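NAD nucleotidase (Haemophilus influenzae, PDB 3ZTV) hydrolyses NAD to adenosine and nicotinamide riboside in the periplasm, acting both as a pyrophosphatase and as a 5'-nucleotidase of broad specificity. Local coordinates at residues N217-Y231 with N253-Y267. Numbering follows the deposited sequence.
Sequences NDIDVIVTGDSHYLY and NPNGEPVFVMEGWAY. With ZN (zinc ion), chain B.
With CG opposite its backbone N (chi1 -166°) and the chain extended beyond, E263 sends its carboxylate into the loop after T224. A glutamate suits this buried place because one carboxylate can gather several donors: S227 OG meets E263 OE1 at 2.5 Å on the syn side but 27° out of the carboxylate plane, Y229 N reaches the same oxygen from the opposite face, and H228 N bonds to E263 OE2 at 2.9 Å. These three bonds tie the loop to E263 just beside D226, whose OD1 binds zinc at 2.1 Å together with D70 and N102. Y231 lays a ring face over the backbone, E263 N above its centre, while its hydroxyl bonds to S206. Beyond, small A266 sets CB over the H228 ring, and H228, whose side chain comes within about 2 Å of the second zinc, turns its edge toward the face of Y267. L230 CB covers the W265 five-membered ring. Upstream, the strands run parallel; V221 CG1 and V223 CG2 both meet CE of M262 at 3.9 Å, its unbranched side chain bending to reach them. Metal ligands on loops at strand ends, serving a dinuclear site, characterise the calcineurin-like phosphoesterase fold.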
# COMPACT_ATOMS: atom_id res chain seq x y z
N ASN A 217 11.52 9.83 4.35
CA ASN A 217 12.35 10.61 5.26
C ASN A 217 12.90 9.82 6.44
O ASN A 217 12.39 8.74 6.79
CB ASN A 217 11.56 11.82 5.80
CG ASN A 217 11.13 12.78 4.71
OD1 ASN A 217 9.96 13.20 4.65
ND2 ASN A 217 12.06 13.12 3.84
N ASP A 218 13.96 10.35 7.04
CA ASP A 218 14.48 9.90 8.33
C ASP A 218 15.33 8.63 8.29
O ASP A 218 15.71 8.10 9.34
CB ASP A 218 13.33 9.78 9.35
CG ASP A 218 12.56 11.08 9.51
OD1 ASP A 218 13.20 12.14 9.69
OD2 ASP A 218 11.32 11.03 9.42
N ILE A 219 15.64 8.16 7.09
CA ILE A 219 16.52 6.99 6.93
C ILE A 219 17.86 7.43 6.33
O ILE A 219 17.89 8.07 5.28
CB ILE A 219 15.86 5.88 6.07
CG1 ILE A 219 14.54 5.42 6.72
CG2 ILE A 219 16.82 4.71 5.82
CD1 ILE A 219 13.81 4.37 5.91
N ASP A 220 18.95 7.10 7.01
CA ASP A 220 20.28 7.61 6.67
C ASP A 220 21.10 6.74 5.72
O ASP A 220 21.79 7.27 4.84
CB ASP A 220 21.06 7.86 7.95
CG ASP A 220 20.37 8.88 8.84
OD1 ASP A 220 20.19 10.03 8.40
OD2 ASP A 220 19.97 8.58 9.99
N VAL A 221 21.04 5.42 5.92
CA VAL A 221 21.83 4.48 5.11
C VAL A 221 20.96 3.28 4.77
O VAL A 221 20.26 2.74 5.65
CB VAL A 221 23.12 3.99 5.86
CG1 VAL A 221 23.97 3.08 4.97
CG2 VAL A 221 23.96 5.19 6.31
N ILE A 222 20.97 2.88 3.51
CA ILE A 222 20.23 1.68 3.08
C ILE A 222 21.20 0.63 2.53
O ILE A 222 21.72 0.75 1.41
CB ILE A 222 19.14 2.01 2.05
CG1 ILE A 222 18.25 3.18 2.52
CG2 ILE A 222 18.32 0.76 1.74
CD1 ILE A 222 17.21 3.63 1.52
N VAL A 223 21.43 -0.40 3.33
CA VAL A 223 22.34 -1.50 3.02
C VAL A 223 21.53 -2.53 2.25
O VAL A 223 20.52 -3.03 2.76
CB VAL A 223 22.91 -2.11 4.32
CG1 VAL A 223 23.90 -3.24 4.03
CG2 VAL A 223 23.56 -1.01 5.19
N THR A 224 21.95 -2.80 1.02
CA THR A 224 21.10 -3.45 0.01
C THR A 224 21.43 -4.91 -0.29
O THR A 224 22.61 -5.31 -0.32
CB THR A 224 21.19 -2.65 -1.30
OG1 THR A 224 20.69 -1.32 -1.08
CG2 THR A 224 20.41 -3.28 -2.43
N GLY A 225 20.37 -5.68 -0.53
CA GLY A 225 20.48 -6.97 -1.19
C GLY A 225 19.42 -7.15 -2.26
O GLY A 225 18.53 -6.31 -2.40
N ASP A 226 19.56 -8.25 -2.99
CA ASP A 226 18.64 -8.76 -4.03
C ASP A 226 19.05 -8.55 -5.47
O ASP A 226 18.80 -9.42 -6.30
CB ASP A 226 17.17 -8.36 -3.84
CG ASP A 226 16.23 -9.17 -4.75
OD1 ASP A 226 16.13 -10.40 -4.60
OD2 ASP A 226 15.57 -8.58 -5.64
N SER A 227 19.63 -7.39 -5.77
CA SER A 227 20.00 -7.05 -7.14
C SER A 227 21.36 -7.60 -7.58
O SER A 227 21.63 -7.69 -8.78
CB SER A 227 19.93 -5.53 -7.36
OG SER A 227 20.30 -4.77 -6.20
N HIS A 228 22.22 -7.99 -6.63
CA HIS A 228 23.52 -8.59 -6.94
C HIS A 228 24.47 -7.59 -7.66
O HIS A 228 25.42 -8.00 -8.34
CB HIS A 228 23.36 -9.83 -7.83
CG HIS A 228 22.77 -11.06 -7.17
ND1 HIS A 228 21.91 -11.05 -6.09
CD2 HIS A 228 22.91 -12.36 -7.52
CE1 HIS A 228 21.57 -12.30 -5.80
NE2 HIS A 228 22.17 -13.11 -6.65
N TYR A 229 24.23 -6.29 -7.53
CA TYR A 229 25.06 -5.29 -8.20
C TYR A 229 26.39 -5.06 -7.49
O TYR A 229 26.43 -4.88 -6.26
CB TYR A 229 24.35 -3.94 -8.27
CG TYR A 229 23.13 -3.86 -9.17
CD1 TYR A 229 22.87 -4.83 -10.13
CD2 TYR A 229 22.25 -2.80 -9.05
CE1 TYR A 229 21.75 -4.73 -10.95
CE2 TYR A 229 21.14 -2.69 -9.87
CZ TYR A 229 20.89 -3.66 -10.81
OH TYR A 229 19.77 -3.55 -11.61
N LEU A 230 27.46 -5.04 -8.29
CA LEU A 230 28.75 -4.56 -7.79
C LEU A 230 28.73 -3.03 -7.75
O LEU A 230 28.62 -2.37 -8.79
CB LEU A 230 29.91 -5.05 -8.69
CG LEU A 230 31.31 -4.56 -8.31
CD1 LEU A 230 31.74 -4.97 -6.91
CD2 LEU A 230 32.35 -5.03 -9.34
N TYR A 231 28.79 -2.47 -6.55
CA TYR A 231 29.01 -1.03 -6.38
C TYR A 231 30.52 -0.91 -6.21
O TYR A 231 31.11 -1.53 -5.33
CB TYR A 231 28.28 -0.49 -5.14
CG TYR A 231 26.77 -0.28 -5.23
CD1 TYR A 231 25.92 -1.32 -5.60
CD2 TYR A 231 26.20 0.96 -4.92
CE1 TYR A 231 24.55 -1.14 -5.64
CE2 TYR A 231 24.82 1.14 -4.95
CZ TYR A 231 24.01 0.09 -5.33
OH TYR A 231 22.64 0.29 -5.35
N ASN A 253 16.62 12.96 0.49
CA ASN A 253 15.23 12.59 0.75
C ASN A 253 14.34 13.84 0.61
O ASN A 253 14.85 14.94 0.37
CB ASN A 253 15.10 11.87 2.10
CG ASN A 253 15.39 12.76 3.30
OD1 ASN A 253 15.37 14.00 3.21
ND2 ASN A 253 15.65 12.14 4.45
N PRO A 254 13.01 13.68 0.73
CA PRO A 254 12.13 14.84 0.53
C PRO A 254 12.44 16.00 1.48
O PRO A 254 12.21 17.16 1.12
CB PRO A 254 10.73 14.26 0.78
CG PRO A 254 10.87 12.81 0.32
CD PRO A 254 12.26 12.41 0.79
N ASN A 255 12.98 15.69 2.65
CA ASN A 255 13.34 16.71 3.63
C ASN A 255 14.67 17.40 3.33
O ASN A 255 15.02 18.39 3.98
CB ASN A 255 13.36 16.12 5.05
CG ASN A 255 11.96 15.88 5.58
OD1 ASN A 255 10.99 16.31 4.97
ND2 ASN A 255 11.86 15.21 6.72
N GLY A 256 15.39 16.89 2.33
CA GLY A 256 16.65 17.49 1.92
C GLY A 256 17.87 16.87 2.58
O GLY A 256 18.98 17.32 2.33
N GLU A 257 17.69 15.83 3.40
CA GLU A 257 18.81 15.19 4.08
C GLU A 257 19.47 14.12 3.20
O GLU A 257 18.81 13.52 2.37
CB GLU A 257 18.35 14.58 5.41
CG GLU A 257 17.58 15.58 6.30
CD GLU A 257 18.34 16.85 6.58
OE1 GLU A 257 18.93 17.44 5.64
OE2 GLU A 257 18.34 17.29 7.75
N PRO A 258 20.78 13.91 3.36
CA PRO A 258 21.46 12.89 2.55
C PRO A 258 21.05 11.47 2.94
O PRO A 258 20.78 11.21 4.11
CB PRO A 258 22.95 13.11 2.83
CG PRO A 258 23.01 13.86 4.13
CD PRO A 258 21.71 14.64 4.25
N VAL A 259 20.98 10.59 1.94
CA VAL A 259 20.75 9.17 2.15
C VAL A 259 21.78 8.42 1.31
O VAL A 259 21.97 8.73 0.13
CB VAL A 259 19.34 8.73 1.68
CG1 VAL A 259 19.08 7.26 2.05
CG2 VAL A 259 18.23 9.64 2.25
N PHE A 260 22.41 7.41 1.91
CA PHE A 260 23.42 6.61 1.20
C PHE A 260 22.89 5.19 0.96
O PHE A 260 22.24 4.63 1.84
CB PHE A 260 24.73 6.60 1.99
CG PHE A 260 25.30 7.98 2.15
CD1 PHE A 260 26.06 8.54 1.13
CD2 PHE A 260 25.03 8.74 3.27
CE1 PHE A 260 26.56 9.83 1.24
CE2 PHE A 260 25.54 10.04 3.39
CZ PHE A 260 26.30 10.58 2.38
N VAL A 261 23.14 4.66 -0.23
CA VAL A 261 22.65 3.34 -0.63
C VAL A 261 23.81 2.54 -1.21
O VAL A 261 24.55 3.04 -2.06
CB VAL A 261 21.56 3.48 -1.72
CG1 VAL A 261 21.07 2.11 -2.19
CG2 VAL A 261 20.41 4.36 -1.23
N MET A 262 23.97 1.29 -0.80
CA MET A 262 25.03 0.47 -1.38
C MET A 262 24.76 -1.02 -1.24
O MET A 262 24.12 -1.46 -0.29
CB MET A 262 26.41 0.82 -0.79
CG MET A 262 26.65 0.35 0.63
SD MET A 262 25.72 1.22 1.90
CE MET A 262 26.59 0.64 3.35
N GLU A 263 25.26 -1.79 -2.22
CA GLU A 263 25.19 -3.25 -2.23
C GLU A 263 26.63 -3.79 -2.33
O GLU A 263 27.57 -3.02 -2.62
CB GLU A 263 24.36 -3.73 -3.43
CG GLU A 263 23.94 -5.18 -3.38
CD GLU A 263 22.85 -5.52 -4.38
OE1 GLU A 263 22.70 -4.82 -5.40
OE2 GLU A 263 22.12 -6.50 -4.15
N GLY A 264 26.78 -5.09 -2.09
CA GLY A 264 28.09 -5.75 -2.08
C GLY A 264 28.19 -6.91 -3.06
O GLY A 264 28.66 -8.00 -2.72
N TRP A 265 27.76 -6.67 -4.30
CA TRP A 265 27.83 -7.69 -5.35
C TRP A 265 27.04 -8.94 -4.92
O TRP A 265 25.88 -8.80 -4.53
CB TRP A 265 29.30 -7.99 -5.71
CG TRP A 265 29.53 -8.46 -7.13
CD1 TRP A 265 28.59 -8.57 -8.12
CD2 TRP A 265 30.78 -8.85 -7.71
NE1 TRP A 265 29.19 -9.02 -9.28
CE2 TRP A 265 30.53 -9.19 -9.05
CE3 TRP A 265 32.09 -8.93 -7.23
CZ2 TRP A 265 31.54 -9.63 -9.92
CZ3 TRP A 265 33.09 -9.36 -8.08
CH2 TRP A 265 32.81 -9.71 -9.41
N ALA A 266 27.63 -10.13 -4.99
CA ALA A 266 26.97 -11.36 -4.54
C ALA A 266 27.98 -12.49 -4.42
O ALA A 266 29.17 -12.31 -4.70
CB ALA A 266 25.85 -11.74 -5.52
N TYR A 267 27.49 -13.65 -3.98
CA TYR A 267 28.23 -14.92 -4.02
C TYR A 267 29.56 -14.87 -3.25
O TYR A 267 30.60 -15.35 -3.73
CB TYR A 267 28.45 -15.40 -5.47
CG TYR A 267 27.19 -15.65 -6.28
CD1 TYR A 267 25.94 -15.74 -5.67
CD2 TYR A 267 27.26 -15.80 -7.66
CE1 TYR A 267 24.78 -15.96 -6.43
CE2 TYR A 267 26.12 -16.04 -8.41
CZ TYR A 267 24.88 -16.11 -7.79
OH TYR A 267 23.73 -16.34 -8.52
ZN ZN B . 17.19 -11.90 -3.48
O HOH W 1 15.47 9.21 4.43
O HOH W 2 18.39 10.92 5.77
O HOH W 3 21.61 11.77 6.79
O HOH W 4 18.34 -12.21 -5.10
O HOH W 5 29.82 -3.75 -4.07